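PDB 2YJK: Afp, which takes iron into the twelve-subunit shell of a Dps protein with the ferritin fold and probably binds it in the ferric state. Local coordinates for residues L25-V29 with A72-I76; I54-L58 with F154-H158; H30-A34 with T89-T94. One frame throughout, in Å; residues are numbered along the deposited sequence.

Contact 1: residues L25-V29 with A72-I76; sequences LTPVV and AAERI. With OFE (Iron(II) oxide), chain P.
Arg75 meets Leu25 with its aliphatic stem and not with its flat end: CG lies 3.8 Å from Leu25 CD1, while the guanidinium leads away to Ser137 at NE, Asp134 at NH2 and Asp149 of a third subunit at NH1. The Glu74 carboxylate takes no part in the packing against segment 25-29. Its OE2 sits 2.2 Å from FE of the iron oxide, which Asp70 of the same chain and His43 of a second subunit also bind, an intersubunit site like the ferroxidase centres of Dps proteins. Besides that stem, the contact is made by alanine and branched side chains. The segments run roughly antiparallel, 144° between their N-to-C directions, with axes 9.2 Å apart, a spacing consistent with the small Ala72 and Ala73. Val29 CG2, anti to the carbonyl carbon, lies 3.6 Å from Ala72 CB and 3.4 Å from Ala73 N. Ile76 CD1 packs on Leu25 CB at 3.7 Å, and the Thr26 side chain, whose OG1 is bonded to Ala22 O, crosses that of Ile76 at about a right angle. The chemistry implies a division of labour: an apolar seam between the helices, with metal binding and ion pairs directed to other helices and subunits.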
loop_
_atom_site.group_PDB
_atom_site.type_symbol
_atom_site.label_atom_id
_atom_site.label_comp_id
_atom_site.label_asym_id
_atom_site.label_seq_id
_atom_site.Cartn_x
_atom_site.Cartn_y
_atom_site.Cartn_z
ATOM N N LEU C 25 -36.231 -3.974 -8.317
ATOM C CA LEU C 25 -34.798 -3.793 -8.531
ATOM C C LEU C 25 -34.361 -3.968 -9.987
ATOM O O LEU C 25 -33.359 -3.389 -10.413
ATOM C CB LEU C 25 -34.024 -4.717 -7.628
ATOM C CG LEU C 25 -34.102 -4.268 -6.154
ATOM C CD1 LEU C 25 -33.225 -5.233 -5.310
ATOM C CD2 LEU C 25 -33.659 -2.854 -5.901
ATOM N N THR C 26 -35.110 -4.745 -10.749
ATOM C CA THR C 26 -34.788 -4.922 -12.168
ATOM C C THR C 26 -34.656 -3.625 -12.996
ATOM O O THR C 26 -33.709 -3.539 -13.808
ATOM C CB THR C 26 -35.730 -5.947 -12.864
ATOM O OG1 THR C 26 -35.643 -7.165 -12.142
ATOM C CG2 THR C 26 -35.337 -6.183 -14.289
ATOM N N PRO C 27 -35.578 -2.638 -12.820
ATOM C CA PRO C 27 -35.447 -1.377 -13.602
ATOM C C PRO C 27 -34.211 -0.616 -13.133
ATOM O O PRO C 27 -33.542 0.077 -13.906
ATOM C CB PRO C 27 -36.727 -0.579 -13.208
ATOM C CG PRO C 27 -37.756 -1.705 -12.806
ATOM C CD PRO C 27 -36.856 -2.689 -12.076
ATOM N N VAL C 28 -33.859 -0.787 -11.874
ATOM C CA VAL C 28 -32.590 -0.230 -11.388
ATOM C C VAL C 28 -31.354 -0.824 -12.067
ATOM O O VAL C 28 -30.451 -0.083 -12.508
ATOM C CB VAL C 28 -32.529 -0.333 -9.847
ATOM C CG1 VAL C 28 -31.206 0.221 -9.304
ATOM C CG2 VAL C 28 -33.714 0.442 -9.223
ATOM N N VAL C 29 -31.273 -2.150 -12.141
ATOM C CA VAL C 29 -30.165 -2.787 -12.798
ATOM C C VAL C 29 -30.054 -2.239 -14.236
ATOM O O VAL C 29 -28.928 -1.904 -14.690
ATOM C CB VAL C 29 -30.296 -4.352 -12.856
ATOM C CG1 VAL C 29 -29.191 -4.933 -13.739
ATOM C CG2 VAL C 29 -30.190 -4.961 -11.430
ATOM N N ALA C 72 -27.455 -4.345 -7.148
ATOM C CA ALA C 72 -28.887 -4.552 -7.328
ATOM C C ALA C 72 -29.051 -5.940 -7.953
ATOM O O ALA C 72 -29.874 -6.749 -7.500
ATOM C CB ALA C 72 -29.531 -3.432 -8.201
ATOM N N ALA C 73 -28.208 -6.251 -8.952
ATOM C CA ALA C 73 -28.339 -7.529 -9.680
ATOM C C ALA C 73 -28.137 -8.680 -8.723
ATOM O O ALA C 73 -28.863 -9.700 -8.744
ATOM C CB ALA C 73 -27.315 -7.593 -10.867
ATOM N N GLU C 74 -27.161 -8.526 -7.845
ATOM C CA GLU C 74 -26.762 -9.679 -7.062
ATOM C C GLU C 74 -27.720 -9.885 -5.933
ATOM O O GLU C 74 -27.886 -10.993 -5.442
ATOM C CB GLU C 74 -25.301 -9.542 -6.589
ATOM C CG GLU C 74 -24.374 -9.598 -7.857
ATOM C CD GLU C 74 -22.884 -9.721 -7.543
ATOM O OE1 GLU C 74 -22.458 -9.509 -6.364
ATOM O OE2 GLU C 74 -22.124 -10.050 -8.493
ATOM N N ARG C 75 -28.304 -8.803 -5.486
ATOM C CA ARG C 75 -29.421 -8.917 -4.553
ATOM C C ARG C 75 -30.580 -9.723 -5.198
ATOM O O ARG C 75 -31.151 -10.609 -4.523
ATOM C CB ARG C 75 -29.904 -7.512 -4.085
ATOM C CG ARG C 75 -31.148 -7.551 -3.154
ATOM C CD ARG C 75 -30.719 -8.144 -1.832
ATOM N NE ARG C 75 -31.857 -8.479 -1.028
ATOM C CZ ARG C 75 -31.834 -9.307 0.009
ATOM N NH1 ARG C 75 -30.678 -9.933 0.400
ATOM N NH2 ARG C 75 -32.975 -9.521 0.625
ATOM N N ILE C 76 -30.931 -9.452 -6.470
ATOM C CA ILE C 76 -31.992 -10.252 -7.155
ATOM C C ILE C 76 -31.622 -11.735 -7.267
ATOM O O ILE C 76 -32.420 -12.640 -6.985
ATOM C CB ILE C 76 -32.298 -9.719 -8.566
ATOM C CG1 ILE C 76 -32.973 -8.331 -8.482
ATOM C CG2 ILE C 76 -33.212 -10.724 -9.338
ATOM C CD1 ILE C 76 -32.831 -7.528 -9.759
HETATM FE FE OFE P . -20.284 -8.976 -8.927
HETATM O O OFE P . -18.687 -7.669 -9.579
#

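Contact 2: residues I54-L58 with F154-H158; sequences IHELL and FLLAH
Leu57 faces Leu155 and His158 near one end of the ferritin-type four-helix bundle, where helix 51-78 runs beside the last turns of helix 135-156. Contact between the two segments is apolar, centred on Leu57. With CG anti to the backbone N (chi1 175°), this leucine extends toward the other segment and divides its two methyls among three partners. CD2 lies 4.0 Å from Leu155 CD2 and also touches the His158 ring obliquely, whereas CD1 comes to the edge of the Phe154 ring, near its plane, 4.2 Å from Phe154 CB. Leu58 CD2 adds a looser touch on Leu155, whose other neighbours are Ile112 and Ile116 of helix 105-130.

Aromatic contacts form the second class. A CH-pi interaction sets Ile54 CD1 over one face of His158, 3.7 Å from the ring centroid and 13° off the normal. The Phe154 ring leads away from the segment pair to meet His55 of a neighbouring subunit. His55 of this chain meets Phe154 of yet another subunit in turn, and it stacks on the iron ligand His43, whose ND1 is hydrogen-bonded to His55 O. The same short helix segment therefore serves as core, subunit interface and second shell of an iron site.

Across the two segments there is no polar bond, but His158 makes two weak ones within its own segment and illustrates how a histidine can turn back on backbone carbonyls one turn earlier. Both start from ND1. Leu155 O stands in the ring plane, at the edge, at 3.5 Å from ND1. The other bond, from ND1 to Phe154 O, is shorter at 2.9 Å but bent to 126° at the hydrogen.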
loop_
_atom_site.group_PDB
_atom_site.type_symbol
_atom_site.label_atom_id
_atom_site.label_comp_id
_atom_site.label_asym_id
_atom_site.label_seq_id
_atom_site.Cartn_x
_atom_site.Cartn_y
_atom_site.Cartn_z
ATOM N N ILE C 54 -14.584 17.409 -15.881
ATOM C CA ILE C 54 -15.815 16.716 -16.235
ATOM C C ILE C 54 -15.564 15.320 -16.826
ATOM O O ILE C 54 -16.367 14.403 -16.605
ATOM C CB ILE C 54 -16.672 17.576 -17.185
ATOM C CG1 ILE C 54 -17.027 18.947 -16.500
ATOM C CG2 ILE C 54 -17.925 16.816 -17.679
ATOM C CD1 ILE C 54 -17.820 18.848 -15.200
ATOM N N HIS C 55 -14.514 15.197 -17.658
ATOM C CA HIS C 55 -14.008 13.904 -18.133
ATOM C C HIS C 55 -13.792 12.955 -16.925
ATOM O O HIS C 55 -14.200 11.820 -16.945
ATOM C CB HIS C 55 -12.694 14.132 -18.911
ATOM C CG HIS C 55 -12.052 12.891 -19.453
ATOM N ND1 HIS C 55 -12.518 12.228 -20.588
ATOM C CD2 HIS C 55 -10.910 12.256 -19.082
ATOM C CE1 HIS C 55 -11.729 11.189 -20.827
ATOM N NE2 HIS C 55 -10.738 11.198 -19.945
ATOM N N GLU C 56 -13.150 13.449 -15.880
ATOM C CA GLU C 56 -12.863 12.652 -14.691
ATOM C C GLU C 56 -14.047 12.402 -13.802
ATOM O O GLU C 56 -14.216 11.275 -13.337
ATOM C CB GLU C 56 -11.717 13.253 -13.882
ATOM C CG GLU C 56 -10.406 13.190 -14.644
ATOM C CD GLU C 56 -9.188 13.081 -13.724
ATOM O OE1 GLU C 56 -9.246 13.613 -12.562
ATOM O OE2 GLU C 56 -8.171 12.471 -14.172
ATOM N N LEU C 57 -14.874 13.430 -13.574
ATOM C CA LEU C 57 -16.138 13.241 -12.843
ATOM C C LEU C 57 -17.065 12.187 -13.505
ATOM O O LEU C 57 -17.629 11.322 -12.815
ATOM C CB LEU C 57 -16.884 14.575 -12.644
ATOM C CG LEU C 57 -18.276 14.514 -12.007
ATOM C CD1 LEU C 57 -18.110 13.907 -10.591
ATOM C CD2 LEU C 57 -18.820 15.964 -11.875
ATOM N N LEU C 58 -17.247 12.270 -14.824
ATOM C CA LEU C 58 -18.021 11.265 -15.528
ATOM C C LEU C 58 -17.445 9.857 -15.342
ATOM O O LEU C 58 -18.177 8.939 -15.086
ATOM C CB LEU C 58 -18.139 11.615 -17.012
ATOM C CG LEU C 58 -19.061 12.780 -17.393
ATOM C CD1 LEU C 58 -18.868 13.201 -18.890
ATOM C CD2 LEU C 58 -20.491 12.375 -17.174
ATOM N N PHE C 154 -23.098 16.765 -7.668
ATOM C CA PHE C 154 -21.810 17.090 -8.254
ATOM C C PHE C 154 -21.927 17.526 -9.705
ATOM O O PHE C 154 -21.261 18.456 -10.100
ATOM C CB PHE C 154 -20.852 15.936 -8.154
ATOM C CG PHE C 154 -20.268 15.750 -6.793
ATOM C CD1 PHE C 154 -20.730 16.455 -5.695
ATOM C CD2 PHE C 154 -19.283 14.799 -6.589
ATOM C CE1 PHE C 154 -20.170 16.259 -4.427
ATOM C CE2 PHE C 154 -18.732 14.613 -5.316
ATOM C CZ PHE C 154 -19.187 15.358 -4.246
ATOM N N LEU C 155 -22.832 16.896 -10.456
ATOM C CA LEU C 155 -23.081 17.260 -11.835
ATOM C C LEU C 155 -23.815 18.585 -11.896
ATOM O O LEU C 155 -23.344 19.527 -12.541
ATOM C CB LEU C 155 -23.813 16.117 -12.569
ATOM C CG LEU C 155 -22.897 14.906 -12.852
ATOM C CD1 LEU C 155 -23.664 13.627 -12.972
ATOM C CD2 LEU C 155 -22.019 15.076 -14.105
ATOM N N LEU C 156 -24.912 18.711 -11.154
ATOM C CA LEU C 156 -25.754 19.880 -11.256
ATOM C C LEU C 156 -25.107 21.150 -10.675
ATOM O O LEU C 156 -25.417 22.232 -11.130
ATOM C CB LEU C 156 -27.097 19.623 -10.578
ATOM C CG LEU C 156 -28.438 19.888 -11.229
ATOM C CD1 LEU C 156 -28.454 19.888 -12.828
ATOM C CD2 LEU C 156 -29.502 18.930 -10.589
ATOM N N ALA C 157 -24.215 21.018 -9.685
ATOM C CA ALA C 157 -23.608 22.204 -9.044
ATOM C C ALA C 157 -22.857 23.086 -10.073
ATOM O O ALA C 157 -22.706 24.287 -9.853
ATOM C CB ALA C 157 -22.646 21.768 -7.848
ATOM N N HIS C 158 -22.432 22.487 -11.198
ATOM C CA HIS C 158 -21.668 23.174 -12.254
ATOM C C HIS C 158 -22.516 24.154 -13.093
ATOM O O HIS C 158 -21.945 24.934 -13.837
ATOM C CB HIS C 158 -21.031 22.195 -13.243
ATOM C CG HIS C 158 -19.855 21.455 -12.701
ATOM N ND1 HIS C 158 -19.971 20.242 -12.044
ATOM C CD2 HIS C 158 -18.528 21.766 -12.700
ATOM C CE1 HIS C 158 -18.763 19.825 -11.687
ATOM N NE2 HIS C 158 -17.872 20.735 -12.067
#

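Contact 3: residues H30-A34 with T89-T94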
loop_
_atom_site.group_PDB
_atom_site.type_symbol
_atom_site.label_atom_id
_atom_site.label_comp_id
_atom_site.label_asym_id
_atom_site.label_seq_id
_atom_site.Cartn_x
_atom_site.Cartn_y
_atom_site.Cartn_z
ATOM N N HIS C 30 -31.182 -2.163 -14.948
ATOM C CA HIS C 30 -31.111 -1.756 -16.369
ATOM C C HIS C 30 -30.672 -0.291 -16.548
ATOM O O HIS C 30 -29.878 0.013 -17.442
ATOM C CB HIS C 30 -32.455 -1.929 -17.111
ATOM C CG HIS C 30 -32.849 -3.346 -17.372
ATOM N ND1 HIS C 30 -34.173 -3.750 -17.383
ATOM C CD2 HIS C 30 -32.119 -4.454 -17.638
ATOM C CE1 HIS C 30 -34.236 -5.042 -17.681
ATOM N NE2 HIS C 30 -33.002 -5.495 -17.813
ATOM N N LYS C 31 -31.202 0.608 -15.723
ATOM C CA LYS C 31 -30.823 2.029 -15.851
ATOM C C LYS C 31 -29.403 2.311 -15.375
ATOM O O LYS C 31 -28.710 3.133 -15.952
ATOM C CB LYS C 31 -31.821 2.914 -15.116
ATOM C CG LYS C 31 -33.230 2.851 -15.806
ATOM C CD LYS C 31 -34.078 3.952 -15.346
ATOM C CE LYS C 31 -35.285 4.209 -16.366
ATOM N NZ LYS C 31 -36.132 3.004 -16.434
ATOM N N MET C 32 -28.974 1.629 -14.330
ATOM C CA MET C 32 -27.594 1.764 -13.879
ATOM C C MET C 32 -26.588 1.221 -14.883
ATOM O O MET C 32 -25.543 1.784 -15.049
ATOM C CB MET C 32 -27.439 1.064 -12.585
ATOM C CG MET C 32 -28.053 1.857 -11.369
ATOM S SD MET C 32 -27.524 3.615 -11.253
ATOM C CE MET C 32 -29.062 4.356 -11.565
ATOM N N GLN C 33 -26.902 0.107 -15.542
ATOM C CA GLN C 33 -26.008 -0.494 -16.483
ATOM C C GLN C 33 -26.001 0.356 -17.777
ATOM O O GLN C 33 -24.924 0.461 -18.409
ATOM C CB GLN C 33 -26.438 -1.964 -16.759
ATOM C CG GLN C 33 -25.475 -2.799 -17.575
ATOM C CD GLN C 33 -24.082 -2.887 -16.933
ATOM O OE1 GLN C 33 -23.142 -2.224 -17.391
ATOM N NE2 GLN C 33 -23.950 -3.681 -15.881
ATOM N N ALA C 34 -27.168 0.899 -18.189
ATOM C CA ALA C 34 -27.254 1.888 -19.304
ATOM C C ALA C 34 -26.384 3.154 -19.033
ATOM O O ALA C 34 -25.681 3.626 -19.930
ATOM C CB ALA C 34 -28.715 2.322 -19.566
ATOM N N THR C 89 -32.016 -6.546 -24.269
ATOM C CA THR C 89 -33.051 -6.269 -23.301
ATOM C C THR C 89 -32.893 -4.851 -22.705
ATOM O O THR C 89 -33.871 -4.054 -22.656
ATOM C CB THR C 89 -32.973 -7.344 -22.165
ATOM O OG1 THR C 89 -32.981 -8.653 -22.744
ATOM C CG2 THR C 89 -34.180 -7.268 -21.160
ATOM N N MET C 90 -31.675 -4.560 -22.238
ATOM C CA MET C 90 -31.309 -3.234 -21.727
ATOM C C MET C 90 -31.602 -2.064 -22.668
ATOM O O MET C 90 -32.134 -1.058 -22.233
ATOM C CB MET C 90 -29.829 -3.216 -21.280
ATOM C CG MET C 90 -29.355 -1.821 -20.881
ATOM S SD MET C 90 -27.641 -1.788 -20.409
ATOM C CE MET C 90 -26.791 -1.799 -22.013
ATOM N N ALA C 91 -31.228 -2.193 -23.940
ATOM C CA ALA C 91 -31.607 -1.254 -25.006
ATOM C C ALA C 91 -33.130 -1.077 -25.166
ATOM O O ALA C 91 -33.614 0.077 -25.333
ATOM C CB ALA C 91 -31.035 -1.686 -26.334
ATOM N N GLU C 92 -33.881 -2.186 -25.131
ATOM C CA GLU C 92 -35.353 -2.100 -25.155
ATOM C C GLU C 92 -35.939 -1.358 -23.944
ATOM O O GLU C 92 -36.977 -0.788 -24.075
ATOM C CB GLU C 92 -36.005 -3.491 -25.193
ATOM C CG GLU C 92 -36.017 -4.199 -26.557
ATOM C CD GLU C 92 -36.016 -5.753 -26.435
ATOM O OE1 GLU C 92 -36.177 -6.297 -25.301
ATOM O OE2 GLU C 92 -35.857 -6.439 -27.481
ATOM N N LYS C 93 -35.290 -1.408 -22.763
ATOM C CA LYS C 93 -35.904 -0.910 -21.531
ATOM C C LYS C 93 -35.388 0.460 -21.174
ATOM O O LYS C 93 -35.691 0.982 -20.117
ATOM C CB LYS C 93 -35.698 -1.864 -20.316
ATOM C CG LYS C 93 -36.402 -3.249 -20.367
ATOM C CD LYS C 93 -37.871 -3.019 -20.555
ATOM C CE LYS C 93 -38.574 -4.187 -21.193
ATOM N NZ LYS C 93 -39.212 -5.020 -20.159
ATOM N N THR C 94 -34.607 1.073 -22.047
ATOM C CA THR C 94 -33.814 2.172 -21.575
ATOM C C THR C 94 -33.621 3.198 -22.671
ATOM O O THR C 94 -33.673 2.836 -23.847
ATOM C CB THR C 94 -32.439 1.534 -21.123
ATOM O OG1 THR C 94 -32.158 1.897 -19.788
ATOM C CG2 THR C 94 -31.342 1.841 -22.058
#
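His30 projects from helix 15-45 onto the short helix 87-92, the extra helix that Dps proteins carry in the long connection between the second and third helices of the ferritin bundle. Lys93 CG and Thr89 CG2 both approach the imidazole obliquely from the same side, Lys93 CG at 3.8 Å from ND1 and Thr89 CG2 at 4.0 Å from NE2. The ring's polar bond goes to the same connection, since NE2 is hydrogen-bonded to Asp84 O, while Asp84 OD2 receives Thr89 OG1. Putting an alanine here would probably leave Asp84 O without its imidazole partner and open a gap beside Thr89 and Lys93 where the ring had packed.

Thr94, beyond the helix end, packs on Ala34. Its OG1 lies 3.5 Å from Ala34 CB, with CG2 also against that methyl, although the threonine sits too close to Met90 O in the model for its exact placement to be trusted. Lys31 touches Thr94 more loosely, its amine paired with Asp122 of helix 105-130.

Met90 shows how a flexible chain can fill a seam between helices. Extended through its first two torsions, it bends only at the last (chi3 79°), crossing Gln33 at about a right angle with SD 3.7 Å from Gln33 CG. Gln33 sends its NE2 to Gln66 of helix 51-78. A second subunit also lies against helix 87-92, bringing Val37 to Met90 and its own Ala91 to Ala91. Met90 SD also comes within 3.5 Å of Ala34 N, whose hydrogen bond runs to His30 O at 2.9 Å.

From the N terminus, helix 15-45 supplies the first halves of contacts 1 and 3 in consecutive segments. Contact 1 closes its loop when helix 51-78 returns beside it, and contact 3 closes a slightly longer one when the connection brings helix 87-92 back. Contact 2 starts inside both loops, on helix 51-78, and closes last, at residues 154-158. Each pair therefore crosses and none nests. Contacts 1 and 2 share helix 51-78 yet lie on opposite sides of the chain's centre, their own centres about 25 Å apart. Together they tie the first, second and last bundle helices, with contact 3 adding the connecting helix.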